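Local coordinates for protein kinase domain-containing protein (Chaetomium thermophilum, PDB 6Z3U) that serves as the CDK7-type cyclin-dependent kinase of the CAK complex, activated by MAT1 and cyclin H, and probably phosphorylates serine and threonine residues using ATP, at the interface of chains B and A. Numbering follows the deposited sequence. Chains: chain A, Protein kinase domain-containing protein; chain B, CYCLIN domain-containing protein.

Contact 1: the interface of chains B and A. Residues chain B 176, 181, 183; chain A 134, 142, 160-162, 168.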
loop_
_atom_site.group_PDB
_atom_site.type_symbol
_atom_site.label_atom_id
_atom_site.label_comp_id
_atom_site.label_asym_id
_atom_site.label_seq_id
_atom_site.Cartn_x
_atom_site.Cartn_y
_atom_site.Cartn_z
ATOM N N CYS B 176 -0.195 14.089 5.932
ATOM C CA CYS B 176 -0.460 13.484 4.632
ATOM C C CYS B 176 0.040 14.381 3.507
ATOM O O CYS B 176 0.665 13.903 2.553
ATOM C CB CYS B 176 -1.954 13.204 4.485
ATOM S SG CYS B 176 -2.371 12.035 3.172
ATOM N N PHE B 181 1.419 12.652 -0.072
ATOM C CA PHE B 181 0.414 11.633 -0.355
ATOM C C PHE B 181 1.028 10.307 -0.789
ATOM O O PHE B 181 0.345 9.468 -1.383
ATOM C CB PHE B 181 -0.567 12.125 -1.426
ATOM C CG PHE B 181 -1.182 13.459 -1.116
ATOM C CD1 PHE B 181 -2.307 13.548 -0.314
ATOM C CD2 PHE B 181 -0.634 14.625 -1.623
ATOM C CE1 PHE B 181 -2.876 14.772 -0.027
ATOM C CE2 PHE B 181 -1.198 15.855 -1.338
ATOM C CZ PHE B 181 -2.321 15.928 -0.539
ATOM N N LEU B 183 2.069 6.968 0.387
ATOM C CA LEU B 183 1.857 6.096 1.534
ATOM C C LEU B 183 2.555 4.747 1.411
ATOM O O LEU B 183 2.629 4.016 2.406
ATOM C CB LEU B 183 0.356 5.866 1.747
ATOM C CG LEU B 183 -0.382 6.937 2.553
ATOM C CD1 LEU B 183 -0.010 8.333 2.096
ATOM C CD2 LEU B 183 -1.882 6.727 2.450
ATOM N N MET A 134 -8.788 10.195 9.375
ATOM C CA MET A 134 -8.931 9.809 7.976
ATOM C C MET A 134 -9.500 8.399 7.862
ATOM O O MET A 134 -9.044 7.474 8.541
ATOM C CB MET A 134 -7.578 9.893 7.267
ATOM C CG MET A 134 -7.673 9.736 5.754
ATOM S SD MET A 134 -6.153 10.108 4.851
ATOM C CE MET A 134 -5.632 11.649 5.609
ATOM N N LEU A 142 -5.551 5.753 -1.604
ATOM C CA LEU A 142 -4.390 6.599 -1.864
ATOM C C LEU A 142 -3.121 5.768 -2.000
ATOM O O LEU A 142 -2.258 6.066 -2.834
ATOM C CB LEU A 142 -4.247 7.626 -0.741
ATOM C CG LEU A 142 -3.662 8.992 -1.095
ATOM C CD1 LEU A 142 -4.361 9.585 -2.303
ATOM C CD2 LEU A 142 -3.776 9.931 0.098
ATOM N N VAL A 160 -2.934 13.710 -7.231
ATOM C CA VAL A 160 -3.550 13.923 -5.926
ATOM C C VAL A 160 -3.160 15.311 -5.441
ATOM O O VAL A 160 -1.991 15.701 -5.534
ATOM C CB VAL A 160 -3.116 12.860 -4.898
ATOM C CG1 VAL A 160 -3.770 13.118 -3.548
ATOM C CG2 VAL A 160 -3.464 11.472 -5.394
ATOM N N PHE A 161 -4.134 16.055 -4.925
ATOM C CA PHE A 161 -3.867 17.367 -4.358
ATOM C C PHE A 161 -4.868 17.633 -3.244
ATOM O O PHE A 161 -5.956 17.052 -3.207
ATOM C CB PHE A 161 -3.947 18.471 -5.421
ATOM C CG PHE A 161 -5.302 18.599 -6.064
ATOM C CD1 PHE A 161 -6.296 19.362 -5.472
ATOM C CD2 PHE A 161 -5.579 17.963 -7.263
ATOM C CE1 PHE A 161 -7.542 19.481 -6.058
ATOM C CE2 PHE A 161 -6.823 18.081 -7.855
ATOM C CZ PHE A 161 -7.805 18.842 -7.252
ATOM N N SER A 162 -4.490 18.530 -2.341
ATOM C CA SER A 162 -5.332 18.911 -1.218
ATOM C C SER A 162 -6.091 20.188 -1.555
ATOM O O SER A 162 -5.556 21.086 -2.213
ATOM C CB SER A 162 -4.494 19.108 0.045
ATOM O OG SER A 162 -3.522 20.118 -0.148
ATOM N N LEU A 168 -9.502 16.053 0.539
ATOM C CA LEU A 168 -8.648 15.249 -0.323
ATOM C C LEU A 168 -9.294 15.101 -1.695
ATOM O O LEU A 168 -10.495 14.824 -1.795
ATOM C CB LEU A 168 -8.401 13.877 0.298
ATOM C CG LEU A 168 -7.391 12.983 -0.418
ATOM C CD1 LEU A 168 -6.018 13.634 -0.439
ATOM C CD2 LEU A 168 -7.330 11.617 0.243
#
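B:Phe181 puts its ring against the kinase wall formed by A:Val160, A:Leu142, A:Leu168 and A:Ser162. It hides 84 Å² of its surface there, more than any other residue of the patch. One face of the ring takes the methyl CG1 of A:Val160 in a CH-pi contact, 3.7 Å from the ring centroid. That methyl sits toward the rim on the CG and CD1 side. It is sent there by the torsion of A:Val160, with CG1 anti to the backbone N (chi1 180°). A:Ser162 meets the ring at its edge, its CB in the ring plane and 3.9 Å from CZ of B:Phe181. A:Leu168 reaches the ring with its methyl CD1, 3.4 Å from CE1 of B:Phe181. The two side chains run past each other in opposite directions.

A:Leu142 joins the ring to its neighbours. Methyl CD2 of A:Leu142 lies 3.9 Å from CD1 of B:Phe181. CD2 of A:Leu142 is also 4.0 Å from SG of B:Cys176. Its CB meets CD2 of B:Leu183, and these two leucines cross at about a right angle. A:Met134 closes the patch beside the cysteine, with its methyl CE 4.1 Å from SG of B:Cys176.

Second-shell support comes from the cyclin itself. The carbonyl O of B:Cys176 lies over the ring face opposite A:Val160, 4.1 Å above the plane and toward the rim. The backbone of B:Phe181 has a left-handed conformation (phi 63°), as part of the turn that follows helix 172-178. Among the residues here the contact is mainly apolar, with the ring lying between the A:Val160 methyl and a carbonyl of its own chain.

On the kinase side, A:Leu142 belongs to helix 136-148, the C-helix of the N-lobe. A:Val160 and A:Ser162 lie on strand 157-162 and A:Leu168 on strand 168-172. The cyclin thus packs on the C-helix and the N-lobe sheet together, which probably helps to hold the helix in place.

Contact 2: the interface of chains B and A. Residues chain B 173, 177; chain A 126, 134, 162, 166-168.
B:Phe173 inserts its ring between A:Met134, A:Val126 and the turn around A:Gln166, hiding 99 Å² of its surface. CG2 of A:Val126 and the A:Gln166 backbone share one face of the ring. CG2 of A:Val126 is 3.9 Å from CE1 of B:Phe173. The backbone O of A:Gln166 lies over this face toward the rim, 3.4 Å from CE2 of B:Phe173. The ring edge is met in plane by CE of A:Met134, 3.9 Å from CD1 of B:Phe173. OE1 of the A:Gln166 side chain also meets the edge in plane, and its amide stands nearly upright to the ring. On the face opposite A:Val126 the CG methylene of B:Gln177, from the same helix, lies 4.3 Å above the B:Phe173 ring plane, toward the rim. The CG of B:Phe173 is anti to its backbone N (chi1 -168°), which directs the ring away from helix 172-178 toward the kinase.

A hydrogen bond across the patch runs from the A:Ser162 hydroxyl OG to the amide oxygen OE1 of B:Gln177, at 2.7 Å. The B:Gln177 chain is extended beyond CG, which carries the amide out to the serine. With an alanine at B:Gln177, the serine hydroxyl would probably lose this acceptor, and the B:Phe173 ring the methylene packed on its face. At OE1 of B:Gln177, the C=O...OG angle is 131°, and OG of A:Ser162 is tilted 29° from the carbonyl plane.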
loop_
_atom_site.group_PDB
_atom_site.type_symbol
_atom_site.label_atom_id
_atom_site.label_comp_id
_atom_site.label_asym_id
_atom_site.label_seq_id
_atom_site.Cartn_x
_atom_site.Cartn_y
_atom_site.Cartn_z
ATOM N N PHE B 173 -3.983 15.062 8.649
ATOM C CA PHE B 173 -4.047 15.510 7.262
ATOM C C PHE B 173 -2.840 16.366 6.906
ATOM O O PHE B 173 -2.350 16.323 5.772
ATOM C CB PHE B 173 -5.340 16.283 7.011
ATOM C CG PHE B 173 -5.626 16.523 5.556
ATOM C CD1 PHE B 173 -5.791 15.457 4.686
ATOM C CD2 PHE B 173 -5.727 17.811 5.058
ATOM C CE1 PHE B 173 -6.053 15.670 3.346
ATOM C CE2 PHE B 173 -5.988 18.031 3.719
ATOM C CZ PHE B 173 -6.152 16.959 2.861
ATOM N N GLN B 177 -0.215 15.687 3.607
ATOM C CA GLN B 177 0.307 16.614 2.609
ATOM C C GLN B 177 1.829 16.664 2.646
ATOM O O GLN B 177 2.481 16.700 1.596
ATOM C CB GLN B 177 -0.268 18.014 2.833
ATOM C CG GLN B 177 -1.788 18.099 2.857
ATOM C CD GLN B 177 -2.285 19.490 3.223
ATOM O OE1 GLN B 177 -2.474 20.334 2.350
ATOM N NE2 GLN B 177 -2.616 19.691 4.495
ATOM N N VAL A 126 -12.915 14.596 3.724
ATOM C CA VAL A 126 -12.075 14.059 4.793
ATOM C C VAL A 126 -12.860 13.921 6.087
ATOM O O VAL A 126 -12.549 13.059 6.920
ATOM C CB VAL A 126 -10.821 14.949 4.969
ATOM C CG1 VAL A 126 -10.531 15.235 6.444
ATOM C CG2 VAL A 126 -9.615 14.290 4.306
ATOM N N MET A 134 -8.788 10.195 9.375
ATOM C CA MET A 134 -8.931 9.809 7.976
ATOM C C MET A 134 -9.500 8.399 7.862
ATOM O O MET A 134 -9.044 7.474 8.541
ATOM C CB MET A 134 -7.578 9.893 7.267
ATOM C CG MET A 134 -7.673 9.736 5.754
ATOM S SD MET A 134 -6.153 10.108 4.851
ATOM C CE MET A 134 -5.632 11.649 5.609
ATOM N N SER A 162 -4.490 18.530 -2.341
ATOM C CA SER A 162 -5.332 18.911 -1.218
ATOM C C SER A 162 -6.091 20.188 -1.555
ATOM O O SER A 162 -5.556 21.086 -2.213
ATOM C CB SER A 162 -4.494 19.108 0.045
ATOM O OG SER A 162 -3.522 20.118 -0.148
ATOM N N GLN A 166 -9.218 21.831 3.128
ATOM C CA GLN A 166 -8.553 20.699 3.772
ATOM C C GLN A 166 -9.241 19.378 3.434
ATOM O O GLN A 166 -9.361 18.483 4.275
ATOM C CB GLN A 166 -8.475 20.905 5.285
ATOM C CG GLN A 166 -7.789 22.203 5.681
ATOM C CD GLN A 166 -6.384 22.320 5.116
ATOM O OE1 GLN A 166 -5.532 21.464 5.356
ATOM N NE2 GLN A 166 -6.139 23.382 4.355
ATOM N N ASN A 167 -9.694 19.253 2.192
ATOM C CA ASN A 167 -10.281 18.023 1.687
ATOM C C ASN A 167 -9.325 17.358 0.707
ATOM O O ASN A 167 -8.449 17.999 0.121
ATOM C CB ASN A 167 -11.629 18.289 1.010
ATOM C CG ASN A 167 -12.791 18.196 1.978
ATOM O OD1 ASN A 167 -12.602 18.174 3.195
ATOM N ND2 ASN A 167 -14.003 18.128 1.441
ATOM N N LEU A 168 -9.502 16.053 0.539
ATOM C CA LEU A 168 -8.648 15.249 -0.323
ATOM C C LEU A 168 -9.294 15.101 -1.695
ATOM O O LEU A 168 -10.495 14.824 -1.795
ATOM C CB LEU A 168 -8.401 13.877 0.298
ATOM C CG LEU A 168 -7.391 12.983 -0.418
ATOM C CD1 LEU A 168 -6.018 13.634 -0.439
ATOM C CD2 LEU A 168 -7.330 11.617 0.243
#

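Contact 1 and contact 2 are neighbouring parts of one kinase-cyclin interface, with the centres of their C-alpha atoms about 6 Å apart. They share A:Met134, A:Ser162 and A:Leu168, and both draw on cyclin helix 172-178. Contact 1 adds the turn beyond that helix and packs on the C-helix, while contact 2 reaches toward the connection between strands 157-162 and 168-172. Their centres lie about 20 and 22 Å from the predicted proton acceptor A:Asp220. Neither patch is therefore part of the catalytic centre. Cyclin binding here probably supports activity indirectly, by fixing the position of the C-helix.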